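Structural polyprotein, VP1 (Israeli acute paralysis virus, PDB 5CDD) probably serves as a structural building block of the viral capsid, assembling with the other capsid proteins into pentamers. Local coordinates at residues 75-79 and 181-185; 84-90 and 188-194; 113-119 and 161-167. All coordinates share one frame; numbering follows the deposited sequence.

Interaction 1 of 3, residues 75-79 and 181-185; sequences RDYMS and ARAGN
The guanidinium of R182 has M78 CB over one face, while D76 OD1 and S79 CB lie at its edge, close to its plane. The carboxylate of D76 is turned nearly coplanar with it, the two planes 17° apart. D76 OD1 takes the N-H of R182 NE through its syn lone pair at 2.7 Å, and the bond is almost straight at 173°. R182 NH2 also leans toward D76 OD1, but that bond is weak at 3.4 Å. D76 works in two directions: its other oxygen, OD2, accepts from S79 N at 2.7 Å, which makes D76 the N-cap of the helix beginning at Y77. A short acid suits this place, since one oxygen can satisfy an amide of the first turn while the other meets the arginine. R182 CG stands between its backbone N and carbonyl carbon (chi1 67°); from there the chain runs extended and carries the charge off the strand to the helix start, crossing the D76 side chain at about a right angle. R182 NH2 has a second acid, D71, whose carbonyl also bonds S79 OG, so the buried positive charge is probably balanced by two acids. M78 supplies the apolar part of the contact: its sulfur, SD, rests 3.6 Å from A183 C, against the backbone of 183-184, and also lies along the aliphatic part of R182, 3.9 Å from CD. The flexible thioether suits a strand surface where G184 offers no side chain. Taken together, this is a capped helix N-terminus tied by a buried salt bridge to a strand of the beta-sheet, as befits the jelly-roll barrel expected of capsid proteins of the cricket paralysis virus family.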
loop_
_atom_site.group_PDB
_atom_site.type_symbol
_atom_site.label_atom_id
_atom_site.label_comp_id
_atom_site.label_asym_id
_atom_site.label_seq_id
_atom_site.Cartn_x
_atom_site.Cartn_y
_atom_site.Cartn_z
ATOM N N ARG A 75 -33.080 -32.547 15.373
ATOM C CA ARG A 75 -32.333 -33.021 14.215
ATOM C C ARG A 75 -31.125 -32.135 13.913
ATOM O O ARG A 75 -30.004 -32.634 13.801
ATOM C CB ARG A 75 -33.233 -33.089 12.977
ATOM C CG ARG A 75 -32.511 -33.609 11.741
ATOM C CD ARG A 75 -33.347 -33.478 10.480
ATOM N NE ARG A 75 -32.566 -33.811 9.289
ATOM C CZ ARG A 75 -32.998 -33.665 8.039
ATOM N NH1 ARG A 75 -34.214 -33.190 7.804
ATOM N NH2 ARG A 75 -32.209 -33.986 7.023
ATOM N N ASP A 76 -31.347 -30.828 13.777
ATOM C CA ASP A 76 -30.251 -29.904 13.489
ATOM C C ASP A 76 -29.545 -29.466 14.770
ATOM O O ASP A 76 -29.962 -29.822 15.870
ATOM C CB ASP A 76 -30.755 -28.672 12.725
ATOM C CG ASP A 76 -31.550 -27.718 13.597
ATOM O OD1 ASP A 76 -31.836 -26.593 13.134
ATOM O OD2 ASP A 76 -31.892 -28.086 14.741
ATOM N N TYR A 77 -28.479 -28.686 14.625
ATOM C CA TYR A 77 -27.718 -28.226 15.780
ATOM C C TYR A 77 -28.475 -27.264 16.687
ATOM O O TYR A 77 -28.395 -27.376 17.910
ATOM C CB TYR A 77 -26.406 -27.578 15.329
ATOM C CG TYR A 77 -25.464 -28.530 14.626
ATOM C CD1 TYR A 77 -25.298 -29.834 15.083
ATOM C CD2 TYR A 77 -24.720 -28.120 13.520
ATOM C CE1 TYR A 77 -24.417 -30.709 14.460
ATOM C CE2 TYR A 77 -23.832 -28.990 12.889
ATOM C CZ TYR A 77 -23.688 -30.282 13.366
ATOM O OH TYR A 77 -22.820 -31.154 12.750
ATOM N N MET A 78 -29.204 -26.319 16.104
ATOM C CA MET A 78 -29.953 -25.368 16.915
ATOM C C MET A 78 -30.947 -26.076 17.823
ATOM O O MET A 78 -31.084 -25.729 18.996
ATOM C CB MET A 78 -30.684 -24.356 16.032
ATOM C CG MET A 78 -29.776 -23.284 15.468
ATOM S SD MET A 78 -30.694 -21.950 14.703
ATOM C CE MET A 78 -31.192 -21.029 16.138
ATOM N N SER A 79 -31.633 -27.076 17.280
ATOM C CA SER A 79 -32.606 -27.831 18.053
ATOM C C SER A 79 -31.917 -28.764 19.042
ATOM O O SER A 79 -32.205 -28.745 20.239
ATOM C CB SER A 79 -33.499 -28.649 17.122
ATOM O OG SER A 79 -34.414 -29.435 17.862
ATOM N N ALA A 181 -32.759 -24.769 5.513
ATOM C CA ALA A 181 -31.583 -24.920 6.360
ATOM C C ALA A 181 -31.461 -23.652 7.195
ATOM O O ALA A 181 -31.659 -22.551 6.683
ATOM C CB ALA A 181 -30.343 -25.107 5.505
ATOM N N ARG A 182 -31.143 -23.800 8.477
ATOM C CA ARG A 182 -31.015 -22.636 9.344
ATOM C C ARG A 182 -29.749 -22.632 10.187
ATOM O O ARG A 182 -28.971 -23.587 10.188
ATOM C CB ARG A 182 -32.222 -22.531 10.277
ATOM C CG ARG A 182 -32.304 -23.649 11.297
ATOM C CD ARG A 182 -33.400 -23.393 12.311
ATOM N NE ARG A 182 -33.518 -24.497 13.258
ATOM C CZ ARG A 182 -34.383 -24.530 14.265
ATOM N NH1 ARG A 182 -35.213 -23.513 14.464
ATOM N NH2 ARG A 182 -34.422 -25.585 15.071
ATOM N N ALA A 183 -29.567 -21.531 10.907
ATOM C CA ALA A 183 -28.427 -21.322 11.791
ATOM C C ALA A 183 -28.694 -20.001 12.493
ATOM O O ALA A 183 -29.647 -19.299 12.153
ATOM C CB ALA A 183 -27.138 -21.236 10.986
ATOM N N GLY A 184 -27.875 -19.665 13.480
ATOM C CA GLY A 184 -28.065 -18.407 14.175
ATOM C C GLY A 184 -27.219 -17.345 13.503
ATOM O O GLY A 184 -26.315 -17.678 12.740
ATOM N N ASN A 185 -27.508 -16.072 13.754
ATOM C CA ASN A 185 -26.703 -15.019 13.151
ATOM C C ASN A 185 -25.395 -14.977 13.937
ATOM O O ASN A 185 -25.163 -15.831 14.791
ATOM C CB ASN A 185 -27.444 -13.672 13.185
ATOM C CG ASN A 185 -27.523 -13.076 14.570
ATOM O OD1 ASN A 185 -27.429 -13.780 15.574
ATOM N ND2 ASN A 185 -27.719 -11.765 14.632
#

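Interaction 2 of 3, residues 84-90 and 188-194; sequences LYRFYRG and FTFGWMI
I194 N gives L84 O a nearly straight bond of 2.7 Å, closing one end of an antiparallel pairing that T189 N and R89 O hold at the other with 2.8 Å. Between them G191 N reaches F87 O at 2.9 Å, and G191 O takes F87 N at 3.2 Å and, weakly, R86 N. Past R89 the backbones draw so close that a side chain on G90 would run into F188 CA, so glycine suits the place. At the arginine R86, the guanidinium receives I194 CD1 over the centre of one face, 3.5 Å from NH2; bends at chi2 and chi3 fold the chain back toward the isoleucine, and NH1 is taken by R106 O of a neighbouring capsid chain. E53 of another neighbouring capsid chain accepts from W192 N and M193 N with its carboxylate, and its carbonyl bonds Y85 OH. Aromatic packing then flanks the strands. Y85 and F190 rings are near parallel (13°) but slid so far that they barely overlap, and the closer touch is Y85 CD2 on F190 CB at 3.4 Å. M193 CB meets the other side of the Y85 ring, 3.7 Å from Y85 CE1. F87 and W192 lie side by side, pointing the same way, with CE2 of the phenylalanine 3.6 Å from CE3 of the tryptophan. On the face shared by Y88 and F190, Y88 CB leans on the phenylalanine ring. Large flat residues suit these buried places, where they fill space between sheet, helix 77-82 and the adjoining chains. R86 and F87 set opposite the single residue G191 form a classic beta bulge in an antiparallel sheet.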
loop_
_atom_site.group_PDB
_atom_site.type_symbol
_atom_site.label_atom_id
_atom_site.label_comp_id
_atom_site.label_asym_id
_atom_site.label_seq_id
_atom_site.Cartn_x
_atom_site.Cartn_y
_atom_site.Cartn_z
ATOM N N LEU A 84 -29.814 -28.511 25.902
ATOM C CA LEU A 84 -28.818 -28.470 26.973
ATOM C C LEU A 84 -28.835 -27.147 27.736
ATOM O O LEU A 84 -28.147 -27.001 28.746
ATOM C CB LEU A 84 -27.413 -28.685 26.403
ATOM C CG LEU A 84 -27.077 -30.028 25.756
ATOM C CD1 LEU A 84 -25.667 -29.980 25.189
ATOM C CD2 LEU A 84 -27.196 -31.138 26.785
ATOM N N TYR A 85 -29.623 -26.189 27.255
ATOM C CA TYR A 85 -29.706 -24.872 27.880
ATOM C C TYR A 85 -31.151 -24.447 28.113
ATOM O O TYR A 85 -32.079 -25.116 27.659
ATOM C CB TYR A 85 -28.997 -23.853 26.991
ATOM C CG TYR A 85 -27.566 -24.239 26.689
ATOM C CD1 TYR A 85 -26.541 -23.954 27.592
ATOM C CD2 TYR A 85 -27.242 -24.934 25.524
ATOM C CE1 TYR A 85 -25.230 -24.353 27.344
ATOM C CE2 TYR A 85 -25.934 -25.340 25.267
ATOM C CZ TYR A 85 -24.936 -25.047 26.182
ATOM O OH TYR A 85 -23.646 -25.460 25.945
ATOM N N ARG A 86 -31.340 -23.329 28.811
ATOM C CA ARG A 86 -32.684 -22.836 29.101
ATOM C C ARG A 86 -33.046 -21.538 28.381
ATOM O O ARG A 86 -34.222 -21.266 28.145
ATOM C CB ARG A 86 -32.859 -22.629 30.608
ATOM C CG ARG A 86 -34.268 -22.203 31.010
ATOM C CD ARG A 86 -35.274 -23.312 30.732
ATOM N NE ARG A 86 -35.101 -24.444 31.640
ATOM C CZ ARG A 86 -35.546 -25.673 31.400
ATOM N NH1 ARG A 86 -36.192 -25.941 30.274
ATOM N NH2 ARG A 86 -35.348 -26.638 32.290
ATOM N N PHE A 87 -32.043 -20.740 28.036
ATOM C CA PHE A 87 -32.283 -19.464 27.365
ATOM C C PHE A 87 -31.512 -19.336 26.061
ATOM O O PHE A 87 -30.511 -20.021 25.848
ATOM C CB PHE A 87 -31.867 -18.308 28.280
ATOM C CG PHE A 87 -32.625 -18.244 29.570
ATOM C CD1 PHE A 87 -33.903 -17.692 29.618
ATOM C CD2 PHE A 87 -32.062 -18.734 30.745
ATOM C CE1 PHE A 87 -34.608 -17.626 30.816
ATOM C CE2 PHE A 87 -32.759 -18.673 31.949
ATOM C CZ PHE A 87 -34.036 -18.118 31.984
ATOM N N TYR A 88 -31.988 -18.450 25.190
ATOM C CA TYR A 88 -31.325 -18.187 23.918
ATOM C C TYR A 88 -31.225 -16.675 23.759
ATOM O O TYR A 88 -31.864 -15.923 24.496
ATOM C CB TYR A 88 -32.091 -18.817 22.745
ATOM C CG TYR A 88 -33.358 -18.110 22.317
ATOM C CD1 TYR A 88 -33.310 -16.917 21.596
ATOM C CD2 TYR A 88 -34.607 -18.656 22.599
ATOM C CE1 TYR A 88 -34.477 -16.289 21.162
ATOM C CE2 TYR A 88 -35.778 -18.038 22.172
ATOM C CZ TYR A 88 -35.707 -16.858 21.453
ATOM O OH TYR A 88 -36.868 -16.253 21.026
ATOM N N ARG A 89 -30.426 -16.228 22.799
ATOM C CA ARG A 89 -30.239 -14.801 22.596
ATOM C C ARG A 89 -29.530 -14.537 21.276
ATOM O O ARG A 89 -28.554 -15.204 20.947
ATOM C CB ARG A 89 -29.425 -14.251 23.765
ATOM C CG ARG A 89 -29.033 -12.806 23.661
ATOM C CD ARG A 89 -27.591 -12.651 23.222
ATOM N NE ARG A 89 -27.117 -11.305 23.520
ATOM C CZ ARG A 89 -25.901 -10.858 23.233
ATOM N NH1 ARG A 89 -25.026 -11.652 22.632
ATOM N NH2 ARG A 89 -25.559 -9.620 23.561
ATOM N N GLY A 90 -30.029 -13.565 20.520
ATOM C CA GLY A 90 -29.422 -13.246 19.240
ATOM C C GLY A 90 -30.337 -13.548 18.068
ATOM O O GLY A 90 -31.390 -14.166 18.233
ATOM N N PHE A 188 -26.134 -15.072 17.810
ATOM C CA PHE A 188 -26.938 -16.121 18.429
ATOM C C PHE A 188 -26.156 -17.063 19.335
ATOM O O PHE A 188 -25.081 -17.542 18.974
ATOM C CB PHE A 188 -27.646 -16.951 17.356
ATOM C CG PHE A 188 -28.665 -17.901 17.912
ATOM C CD1 PHE A 188 -29.931 -17.451 18.270
ATOM C CD2 PHE A 188 -28.341 -19.234 18.136
ATOM C CE1 PHE A 188 -30.859 -18.314 18.848
ATOM C CE2 PHE A 188 -29.259 -20.105 18.713
ATOM C CZ PHE A 188 -30.522 -19.642 19.071
ATOM N N THR A 189 -26.722 -17.336 20.507
ATOM C CA THR A 189 -26.102 -18.228 21.477
ATOM C C THR A 189 -27.121 -18.700 22.511
ATOM O O THR A 189 -28.177 -18.085 22.690
ATOM C CB THR A 189 -24.938 -17.526 22.225
ATOM O OG1 THR A 189 -24.279 -18.464 23.086
ATOM C CG2 THR A 189 -25.465 -16.379 23.071
ATOM N N PHE A 190 -26.797 -19.806 23.174
ATOM C CA PHE A 190 -27.641 -20.362 24.225
ATOM C C PHE A 190 -26.964 -20.041 25.549
ATOM O O PHE A 190 -25.767 -19.756 25.586
ATOM C CB PHE A 190 -27.770 -21.878 24.085
ATOM C CG PHE A 190 -28.563 -22.317 22.884
ATOM C CD1 PHE A 190 -29.845 -21.840 22.676
ATOM C CD2 PHE A 190 -28.030 -23.206 21.964
ATOM C CE1 PHE A 190 -30.585 -22.233 21.568
ATOM C CE2 PHE A 190 -28.765 -23.605 20.851
ATOM C CZ PHE A 190 -30.045 -23.116 20.657
ATOM N N GLY A 191 -27.724 -20.095 26.635
ATOM C CA GLY A 191 -27.159 -19.790 27.936
ATOM C C GLY A 191 -27.832 -20.508 29.082
ATOM O O GLY A 191 -28.977 -20.942 28.970
ATOM N N TRP A 192 -27.115 -20.620 30.196
ATOM C CA TRP A 192 -27.623 -21.293 31.388
ATOM C C TRP A 192 -27.804 -22.804 31.321
ATOM O O TRP A 192 -28.900 -23.328 31.529
ATOM C CB TRP A 192 -28.954 -20.681 31.832
ATOM C CG TRP A 192 -29.106 -20.617 33.322
ATOM C CD1 TRP A 192 -28.987 -21.649 34.211
ATOM C CD2 TRP A 192 -29.414 -19.454 34.097
ATOM N NE1 TRP A 192 -29.203 -21.199 35.493
ATOM C CE2 TRP A 192 -29.467 -19.855 35.451
ATOM C CE3 TRP A 192 -29.652 -18.110 33.779
ATOM C CZ2 TRP A 192 -29.746 -18.961 36.488
ATOM C CZ3 TRP A 192 -29.930 -17.219 34.810
ATOM C CH2 TRP A 192 -29.973 -17.652 36.150
ATOM N N MET A 193 -26.711 -23.496 31.023
ATOM C CA MET A 193 -26.706 -24.946 30.901
ATOM C C MET A 193 -27.483 -25.746 31.936
ATOM O O MET A 193 -27.402 -25.478 33.135
ATOM C CB MET A 193 -25.266 -25.448 30.843
ATOM C CG MET A 193 -25.129 -26.931 30.600
ATOM S SD MET A 193 -23.422 -27.440 30.797
ATOM C CE MET A 193 -22.807 -27.080 29.178
ATOM N N ILE A 194 -28.228 -26.738 31.458
ATOM C CA ILE A 194 -29.022 -27.599 32.327
ATOM C C ILE A 194 -28.753 -29.062 31.981
ATOM O O ILE A 194 -27.795 -29.370 31.273
ATOM C CB ILE A 194 -30.530 -27.302 32.169
ATOM C CG1 ILE A 194 -30.926 -27.376 30.692
ATOM C CG2 ILE A 194 -30.847 -25.927 32.736
ATOM C CD1 ILE A 194 -32.395 -27.105 30.438
#

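Interaction 3 of 3, residues 113-119 and 161-167; sequences FLMPRNY and DKGYDSS
M115 and S167 form an antiparallel hydrogen-bonded pair, followed by the non-hydrogen-bonded pair P116 and S166, and the chain then leaves the strand through a type II turn from P116 to Y119. Beyond the pair, R117 N still bonds D165 O, while R117 O receives G163 N in its carbonyl plane at 2.9 Å, so both backbone groups of the arginine are used. The R117 side chain adds a salt bridge: NE donates to D165 OD2 at 2.8 Å along an almost straight line of 176°. The acceptor lies in the guanidinium plane, though it is met on the syn side and out of the carboxylate plane. A bend at chi3 (-64°) turns the end of the arginine back along 165-167, bringing S167 CB over one face of the guanidinium. The small serine leaves room there for the flat group. D161 sits nearby as well, its OD2 4.7 Å from R117 NE, and probably contributes to the negative surroundings of that charge. N118 takes the third turn position with positive phi (73°), which asparagine tolerates well, and its ND2 reaches back to D161 O at 2.7 Å. K162 NZ bonds N118 O at 3.3 Å; its CE passes the Y119 ring, crossing that side chain at about a right angle. Y119 CE1 also lies 3.7 Å from G163 CA, where glycine suits both the positive phi and the close ring. P116 CB sits over the centre of one face of the same ring. Y88 of strand 87-98 bonds D165 OD2 through its hydroxyl and packs on R117. L114 and S166 both lean on V145 of strand 140-145, while strand 110-116 runs between strands 166-172 and 131-133 in its own sheet.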
loop_
_atom_site.group_PDB
_atom_site.type_symbol
_atom_site.label_atom_id
_atom_site.label_comp_id
_atom_site.label_asym_id
_atom_site.label_seq_id
_atom_site.Cartn_x
_atom_site.Cartn_y
_atom_site.Cartn_z
ATOM N N PHE A 113 -40.496 -11.307 5.368
ATOM C CA PHE A 113 -40.707 -10.143 6.220
ATOM C C PHE A 113 -40.422 -10.488 7.675
ATOM O O PHE A 113 -40.048 -11.612 8.004
ATOM C CB PHE A 113 -42.163 -9.675 6.123
ATOM C CG PHE A 113 -42.656 -9.490 4.718
ATOM C CD1 PHE A 113 -42.522 -8.265 4.072
ATOM C CD2 PHE A 113 -43.262 -10.542 4.040
ATOM C CE1 PHE A 113 -42.987 -8.090 2.770
ATOM C CE2 PHE A 113 -43.729 -10.379 2.740
ATOM C CZ PHE A 113 -43.591 -9.150 2.103
ATOM N N LEU A 114 -40.610 -9.499 8.541
ATOM C CA LEU A 114 -40.431 -9.685 9.971
ATOM C C LEU A 114 -41.822 -9.765 10.578
ATOM O O LEU A 114 -42.805 -9.342 9.967
ATOM C CB LEU A 114 -39.689 -8.503 10.599
ATOM C CG LEU A 114 -38.174 -8.394 10.450
ATOM C CD1 LEU A 114 -37.699 -7.130 11.146
ATOM C CD2 LEU A 114 -37.501 -9.616 11.055
ATOM N N MET A 115 -41.902 -10.314 11.783
ATOM C CA MET A 115 -43.171 -10.417 12.478
ATOM C C MET A 115 -42.920 -10.929 13.883
ATOM O O MET A 115 -42.103 -11.819 14.092
ATOM C CB MET A 115 -44.128 -11.341 11.725
ATOM C CG MET A 115 -43.787 -12.804 11.798
ATOM S SD MET A 115 -45.157 -13.652 12.582
ATOM C CE MET A 115 -46.403 -13.555 11.291
ATOM N N PRO A 116 -43.609 -10.347 14.873
ATOM C CA PRO A 116 -43.464 -10.740 16.274
ATOM C C PRO A 116 -43.593 -12.245 16.435
ATOM O O PRO A 116 -44.507 -12.860 15.894
ATOM C CB PRO A 116 -44.595 -9.983 16.952
ATOM C CG PRO A 116 -44.683 -8.723 16.137
ATOM C CD PRO A 116 -44.602 -9.269 14.732
ATOM N N ARG A 117 -42.672 -12.833 17.184
ATOM C CA ARG A 117 -42.682 -14.268 17.403
ATOM C C ARG A 117 -44.029 -14.747 17.927
ATOM O O ARG A 117 -44.585 -14.177 18.864
ATOM C CB ARG A 117 -41.573 -14.653 18.379
ATOM C CG ARG A 117 -41.392 -16.146 18.555
ATOM C CD ARG A 117 -40.090 -16.435 19.270
ATOM N NE ARG A 117 -38.947 -16.015 18.471
ATOM C CZ ARG A 117 -38.619 -16.560 17.304
ATOM N NH1 ARG A 117 -39.350 -17.548 16.807
ATOM N NH2 ARG A 117 -37.565 -16.118 16.631
ATOM N N ASN A 118 -44.550 -15.793 17.293
ATOM C CA ASN A 118 -45.823 -16.402 17.657
ATOM C C ASN A 118 -47.072 -15.612 17.294
ATOM O O ASN A 118 -48.143 -15.850 17.847
ATOM C CB ASN A 118 -45.840 -16.746 19.144
ATOM C CG ASN A 118 -44.807 -17.792 19.504
ATOM O OD1 ASN A 118 -44.755 -18.866 18.902
ATOM N ND2 ASN A 118 -43.976 -17.483 20.490
ATOM N N TYR A 119 -46.929 -14.669 16.372
ATOM C CA TYR A 119 -48.064 -13.885 15.896
ATOM C C TYR A 119 -48.561 -14.647 14.674
ATOM O O TYR A 119 -47.820 -15.446 14.099
ATOM C CB TYR A 119 -47.613 -12.491 15.459
ATOM C CG TYR A 119 -47.819 -11.387 16.474
ATOM C CD1 TYR A 119 -47.439 -11.548 17.807
ATOM C CD2 TYR A 119 -48.343 -10.153 16.083
ATOM C CE1 TYR A 119 -47.571 -10.500 18.727
ATOM C CE2 TYR A 119 -48.479 -9.102 16.989
ATOM C CZ TYR A 119 -48.091 -9.280 18.307
ATOM O OH TYR A 119 -48.213 -8.231 19.196
ATOM N N ASP A 161 -43.921 -16.566 25.489
ATOM C CA ASP A 161 -43.384 -15.616 24.518
ATOM C C ASP A 161 -44.446 -15.246 23.489
ATOM O O ASP A 161 -44.750 -16.029 22.589
ATOM C CB ASP A 161 -42.174 -16.206 23.788
ATOM C CG ASP A 161 -41.457 -15.180 22.915
ATOM O OD1 ASP A 161 -42.131 -14.390 22.219
ATOM O OD2 ASP A 161 -40.210 -15.174 22.918
ATOM N N LYS A 162 -45.011 -14.054 23.626
ATOM C CA LYS A 162 -46.023 -13.596 22.687
ATOM C C LYS A 162 -45.628 -12.252 22.103
ATOM O O LYS A 162 -46.073 -11.205 22.570
ATOM C CB LYS A 162 -47.384 -13.476 23.374
ATOM C CG LYS A 162 -48.488 -12.910 22.479
ATOM C CD LYS A 162 -48.859 -13.848 21.337
ATOM C CE LYS A 162 -49.930 -13.222 20.454
ATOM N NZ LYS A 162 -50.442 -14.164 19.425
ATOM N N GLY A 163 -44.784 -12.292 21.079
ATOM C CA GLY A 163 -44.344 -11.070 20.436
ATOM C C GLY A 163 -43.285 -10.321 21.219
ATOM O O GLY A 163 -43.214 -9.098 21.136
ATOM N N TYR A 164 -42.466 -11.042 21.981
ATOM C CA TYR A 164 -41.407 -10.405 22.762
ATOM C C TYR A 164 -40.226 -10.050 21.866
ATOM O O TYR A 164 -39.589 -9.009 22.039
ATOM C CB TYR A 164 -40.928 -11.324 23.890
ATOM C CG TYR A 164 -41.966 -11.577 24.963
ATOM C CD1 TYR A 164 -42.886 -10.587 25.317
ATOM C CD2 TYR A 164 -42.011 -12.794 25.649
ATOM C CE1 TYR A 164 -43.826 -10.800 26.324
ATOM C CE2 TYR A 164 -42.947 -13.019 26.661
ATOM C CZ TYR A 164 -43.852 -12.018 26.993
ATOM O OH TYR A 164 -44.782 -12.233 27.989
ATOM N N ASP A 165 -39.939 -10.931 20.914
ATOM C CA ASP A 165 -38.854 -10.726 19.969
ATOM C C ASP A 165 -39.373 -10.938 18.551
ATOM O O ASP A 165 -40.497 -11.407 18.352
ATOM C CB ASP A 165 -37.701 -11.689 20.273
ATOM C CG ASP A 165 -38.121 -13.143 20.212
ATOM O OD1 ASP A 165 -39.161 -13.490 20.809
ATOM O OD2 ASP A 165 -37.403 -13.941 19.574
ATOM N N SER A 166 -38.548 -10.586 17.571
ATOM C CA SER A 166 -38.909 -10.711 16.164
ATOM C C SER A 166 -38.736 -12.110 15.589
ATOM O O SER A 166 -37.957 -12.915 16.092
ATOM C CB SER A 166 -38.095 -9.713 15.337
ATOM O OG SER A 166 -36.708 -9.851 15.620
ATOM N N SER A 167 -39.483 -12.382 14.527
ATOM C CA SER A 167 -39.442 -13.671 13.855
ATOM C C SER A 167 -39.549 -13.439 12.349
ATOM O O SER A 167 -39.695 -12.303 11.899
ATOM C CB SER A 167 -40.593 -14.557 14.345
ATOM O OG SER A 167 -40.579 -15.818 13.703
#

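All three contacts are buried, but interaction 1 is the most central, about 2 Å from the centre of the chain, against about 13 Å and 16 Å (centre to centre) for interactions 2 and 3. Interactions 1 and 2 touch and reach the same sheet, through strands 176-184 and 87-98, with M78 packing on F188 and F190; interaction 3 belongs to the other sheet. A charged pair at a helix start serves the middle, whereas backbone pairing and aromatic packing serve interaction 2. Interaction 3 combines pairing with a turn and salt bridge, has partly exposed N118 and K162, and meets interaction 2 through Y88. Interactions 2 and 3 both border other capsid chains.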